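Long-range contact in putative glycosyl hydrolase (Bacteroides thetaiotaomicron VPI-5482, PDB 3K11), which is of unestablished function but, as a member of glycosyl hydrolase family 88, probably hydrolyses glycosidic bonds in carbohydrates: residues N268-L279 against V292-V300. Residues are numbered along the deposited sequence; the frame is centred on the assembly and turned at random.
Sequences NGWALLTACELL and VMDYFRAHV
Phe-296 fits as a knob into the hole formed by Leu-272, Ala-275, Cys-276 and Leu-279, joining two roughly antiparallel neighbours, helices 265-281 and 289-304, in the helix-rich domain of this family 88 glycosyl hydrolase, whose clan is built on a six-hairpin (alpha/alpha)6 toroid. The N-to-C directions of the two short segments differ by 143°, and their axes approach to 9.9 Å. Followed outward, Phe-296 CB meets Ala-275 CB and Leu-279 CD1; CG, anti to the backbone N (chi1 179°), which directs the ring at helix 265-281, stays near the same two methyls. CD1 comes within 3.5 Å of Ala-275 CB, and alanine suits this place because Ala-275 CA and Phe-296 CA are only 6.0 Å apart. CE1 touches Leu-272 CD1 at 3.5 Å, and CE1 and CZ border Cys-276 SG, an oblique sulfur-aromatic contact. Val-300 CG2, from the same helix as the ring, covers one face near its rim. Further along, branched Leu-279 spreads CD1 against CE of selenomethionine Met-293 and CD2 against Val-292 CG1. Histidine suits position 299 because its two nitrogens serve two partners while the ring packs obliquely on Leu-272 and Ala-271: His-299 NE2 donates to Asn-268 OD1 at 2.9 Å, on a lone pair in the carbonyl plane, and ND1 meets a water. An alanine here would probably leave Asn-268 OD1 without this donor and the water without its link to helix 289-304. Asn-268 is itself steadied through ND2, bonded to Tyr-248 O and Trp-264 O. The water lies 2.9 Å from His-299 ND1 and donates to Ala-271 O at 3.0 Å.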
loop_
_atom_site.group_PDB
_atom_site.type_symbol
_atom_site.label_atom_id
_atom_site.label_comp_id
_atom_site.label_asym_id
_atom_site.label_seq_id
_atom_site.Cartn_x
_atom_site.Cartn_y
_atom_site.Cartn_z
ATOM N N ASN A 268 10.217 6.479 -14.334
ATOM C CA ASN A 268 9.334 7.550 -13.904
ATOM C C ASN A 268 10.119 8.823 -13.707
ATOM O O ASN A 268 9.663 9.904 -14.087
ATOM C CB ASN A 268 8.555 7.157 -12.642
ATOM C CG ASN A 268 7.205 6.562 -12.998
ATOM O OD1 ASN A 268 6.199 7.304 -13.058
ATOM N ND2 ASN A 268 7.180 5.249 -13.345
ATOM N N GLY A 269 11.368 8.701 -13.244
ATOM C CA GLY A 269 12.267 9.852 -13.206
ATOM C C GLY A 269 12.521 10.400 -14.601
ATOM O O GLY A 269 12.447 11.604 -14.824
ATOM N N TRP A 270 12.811 9.549 -15.560
ATOM C CA TRP A 270 13.023 10.020 -16.917
ATOM C C TRP A 270 11.815 10.800 -17.462
ATOM O O TRP A 270 11.984 11.783 -18.139
ATOM C CB TRP A 270 13.330 8.857 -17.843
ATOM C CG TRP A 270 14.649 8.164 -17.621
ATOM C CD1 TRP A 270 14.906 6.812 -17.816
ATOM C CD2 TRP A 270 15.884 8.741 -17.189
ATOM N NE1 TRP A 270 16.202 6.557 -17.520
ATOM C CE2 TRP A 270 16.820 7.710 -17.125
ATOM C CE3 TRP A 270 16.287 10.028 -16.844
ATOM C CZ2 TRP A 270 18.121 7.916 -16.727
ATOM C CZ3 TRP A 270 17.601 10.230 -16.446
ATOM C CH2 TRP A 270 18.491 9.167 -16.377
ATOM N N ALA A 271 10.596 10.386 -17.135
ATOM C CA ALA A 271 9.372 11.053 -17.601
ATOM C C ALA A 271 9.235 12.420 -16.920
ATOM O O ALA A 271 8.808 13.402 -17.535
ATOM C CB ALA A 271 8.131 10.208 -17.261
ATOM N N LEU A 272 9.577 12.484 -15.639
ATOM C CA LEU A 272 9.519 13.763 -14.890
ATOM C C LEU A 272 10.554 14.735 -15.428
ATOM O O LEU A 272 10.283 15.935 -15.613
ATOM C CB LEU A 272 9.728 13.490 -13.385
ATOM C CG LEU A 272 9.214 14.586 -12.408
ATOM C CD1 LEU A 272 7.671 14.811 -12.499
ATOM C CD2 LEU A 272 9.656 14.261 -10.977
ATOM N N LEU A 273 11.738 14.190 -15.718
ATOM C CA LEU A 273 12.856 14.976 -16.269
ATOM C C LEU A 273 12.548 15.448 -17.669
ATOM O O LEU A 273 12.915 16.574 -18.041
ATOM C CB LEU A 273 14.168 14.163 -16.178
ATOM C CG LEU A 273 15.490 14.797 -16.593
ATOM C CD1 LEU A 273 15.705 16.163 -16.063
ATOM C CD2 LEU A 273 16.652 13.875 -16.192
ATOM N N THR A 274 11.894 14.612 -18.463
ATOM C CA THR A 274 11.459 15.033 -19.807
ATOM C C THR A 274 10.544 16.242 -19.752
ATOM O O THR A 274 10.703 17.211 -20.505
ATOM C CB THR A 274 10.702 13.897 -20.510
ATOM O OG1 THR A 274 11.596 12.797 -20.655
ATOM C CG2 THR A 274 10.243 14.318 -21.901
ATOM N N ALA A 275 9.567 16.207 -18.852
ATOM C CA ALA A 275 8.682 17.365 -18.669
ATOM C C ALA A 275 9.484 18.613 -18.314
ATOM O O ALA A 275 9.228 19.683 -18.846
ATOM C CB ALA A 275 7.638 17.044 -17.610
ATOM N N CYS A 276 10.470 18.502 -17.406
ATOM C CA CYS A 276 11.340 19.640 -17.087
ATOM C C CYS A 276 12.133 20.117 -18.289
ATOM O O CYS A 276 12.184 21.307 -18.529
ATOM C CB CYS A 276 12.315 19.284 -15.950
ATOM S SG CYS A 276 11.512 19.027 -14.341
ATOM N N GLU A 277 12.746 19.201 -19.045
ATOM C CA GLU A 277 13.508 19.608 -20.212
ATOM C C GLU A 277 12.658 20.319 -21.265
ATOM O O GLU A 277 13.097 21.300 -21.898
ATOM C CB GLU A 277 14.188 18.408 -20.825
ATOM C CG GLU A 277 15.306 17.780 -19.968
ATOM C CD GLU A 277 16.575 18.570 -19.977
ATOM O OE1 GLU A 277 16.717 19.450 -19.118
ATOM O OE2 GLU A 277 17.474 18.234 -20.775
ATOM N N LEU A 278 11.448 19.814 -21.474
ATOM C CA LEU A 278 10.500 20.391 -22.433
ATOM C C LEU A 278 9.963 21.723 -21.954
ATOM O O LEU A 278 9.938 22.691 -22.704
ATOM C CB LEU A 278 9.364 19.395 -22.707
ATOM C CG LEU A 278 8.289 19.791 -23.708
ATOM C CD1 LEU A 278 8.913 20.198 -25.020
ATOM C CD2 LEU A 278 7.251 18.648 -23.891
ATOM N N LEU A 279 9.567 21.788 -20.685
ATOM C CA LEU A 279 9.094 23.044 -20.124
ATOM C C LEU A 279 10.183 24.150 -20.019
ATOM O O LEU A 279 9.881 25.364 -20.010
ATOM C CB LEU A 279 8.349 22.793 -18.811
ATOM C CG LEU A 279 7.014 22.095 -18.917
ATOM C CD1 LEU A 279 6.621 21.604 -17.563
ATOM C CD2 LEU A 279 5.919 22.982 -19.560
ATOM N N VAL A 292 0.835 19.962 -21.215
ATOM C CA VAL A 292 2.112 19.443 -20.737
ATOM C C VAL A 292 2.289 19.770 -19.265
ATOM O O VAL A 292 2.693 18.908 -18.464
ATOM C CB VAL A 292 3.296 20.032 -21.527
ATOM C CG1 VAL A 292 4.649 19.598 -20.943
ATOM C CG2 VAL A 292 3.216 19.607 -22.980
HETATM N N MSE A 293 1.959 20.996 -18.898
HETATM C CA MSE A 293 2.066 21.396 -17.491
HETATM C C MSE A 293 1.134 20.621 -16.578
HETATM O O MSE A 293 1.482 20.236 -15.453
HETATM C CB MSE A 293 1.850 22.907 -17.364
HETATM C CG MSE A 293 1.967 23.436 -15.963
HETATM SE SE MSE A 293 3.712 23.246 -15.116
HETATM C CE MSE A 293 4.610 24.586 -16.044
ATOM N N ASP A 294 -0.084 20.417 -17.018
ATOM C CA ASP A 294 -1.022 19.568 -16.291
ATOM C C ASP A 294 -0.492 18.140 -16.068
ATOM O O ASP A 294 -0.635 17.603 -14.974
ATOM C CB ASP A 294 -2.354 19.490 -17.032
ATOM C CG ASP A 294 -3.167 20.787 -16.944
ATOM O OD1 ASP A 294 -2.804 21.713 -16.176
ATOM O OD2 ASP A 294 -4.164 20.870 -17.684
ATOM N N TYR A 295 0.089 17.535 -17.099
ATOM C CA TYR A 295 0.719 16.228 -16.952
ATOM C C TYR A 295 1.844 16.268 -15.960
ATOM O O TYR A 295 1.971 15.376 -15.103
ATOM C CB TYR A 295 1.267 15.688 -18.279
ATOM C CG TYR A 295 0.286 14.836 -19.031
ATOM C CD1 TYR A 295 -0.166 13.646 -18.505
ATOM C CD2 TYR A 295 -0.155 15.211 -20.309
ATOM C CE1 TYR A 295 -1.058 12.855 -19.184
ATOM C CE2 TYR A 295 -1.030 14.385 -21.008
ATOM C CZ TYR A 295 -1.482 13.222 -20.417
ATOM O OH TYR A 295 -2.344 12.419 -21.118
ATOM N N PHE A 296 2.680 17.300 -16.052
ATOM C CA PHE A 296 3.807 17.458 -15.097
ATOM C C PHE A 296 3.328 17.590 -13.671
ATOM O O PHE A 296 3.737 16.843 -12.778
ATOM C CB PHE A 296 4.601 18.719 -15.420
ATOM C CG PHE A 296 5.766 18.950 -14.465
ATOM C CD1 PHE A 296 6.800 18.018 -14.367
ATOM C CD2 PHE A 296 5.768 20.062 -13.631
ATOM C CE1 PHE A 296 7.827 18.190 -13.435
ATOM C CE2 PHE A 296 6.799 20.267 -12.698
ATOM C CZ PHE A 296 7.833 19.337 -12.616
ATOM N N ARG A 297 2.400 18.504 -13.456
ATOM C CA ARG A 297 1.854 18.673 -12.125
ATOM C C ARG A 297 1.174 17.429 -11.536
ATOM O O ARG A 297 1.318 17.159 -10.333
ATOM C CB ARG A 297 0.947 19.883 -12.094
ATOM C CG ARG A 297 1.724 21.188 -12.123
ATOM C CD ARG A 297 0.775 22.330 -12.102
ATOM N NE ARG A 297 1.580 23.553 -12.010
ATOM C CZ ARG A 297 1.282 24.707 -12.593
ATOM N NH1 ARG A 297 0.146 24.852 -13.294
ATOM N NH2 ARG A 297 2.131 25.731 -12.488
ATOM N N ALA A 298 0.431 16.673 -12.343
ATOM C CA ALA A 298 -0.205 15.446 -11.885
ATOM C C ALA A 298 0.848 14.399 -11.514
ATOM O O ALA A 298 0.694 13.683 -10.529
ATOM C CB ALA A 298 -1.159 14.871 -12.941
ATOM N N HIS A 299 1.932 14.329 -12.283
ATOM C CA HIS A 299 3.010 13.384 -12.002
ATOM C C HIS A 299 3.762 13.753 -10.723
ATOM O O HIS A 299 4.085 12.903 -9.891
ATOM C CB HIS A 299 3.963 13.332 -13.193
ATOM C CG HIS A 299 4.878 12.150 -13.191
ATOM N ND1 HIS A 299 6.071 12.145 -13.882
ATOM C CD2 HIS A 299 4.785 10.941 -12.576
ATOM C CE1 HIS A 299 6.658 10.966 -13.722
ATOM N NE2 HIS A 299 5.902 10.215 -12.938
ATOM N N VAL A 300 3.966 15.043 -10.528
ATOM C CA VAL A 300 4.587 15.525 -9.292
ATOM C C VAL A 300 3.782 15.044 -8.071
ATOM O O VAL A 300 4.355 14.518 -7.081
ATOM C CB VAL A 300 4.745 17.040 -9.269
ATOM C CG1 VAL A 300 5.003 17.564 -7.831
ATOM C CG2 VAL A 300 5.849 17.499 -10.188
HETATM O O HOH W 1 6.385 14.080 -15.971
#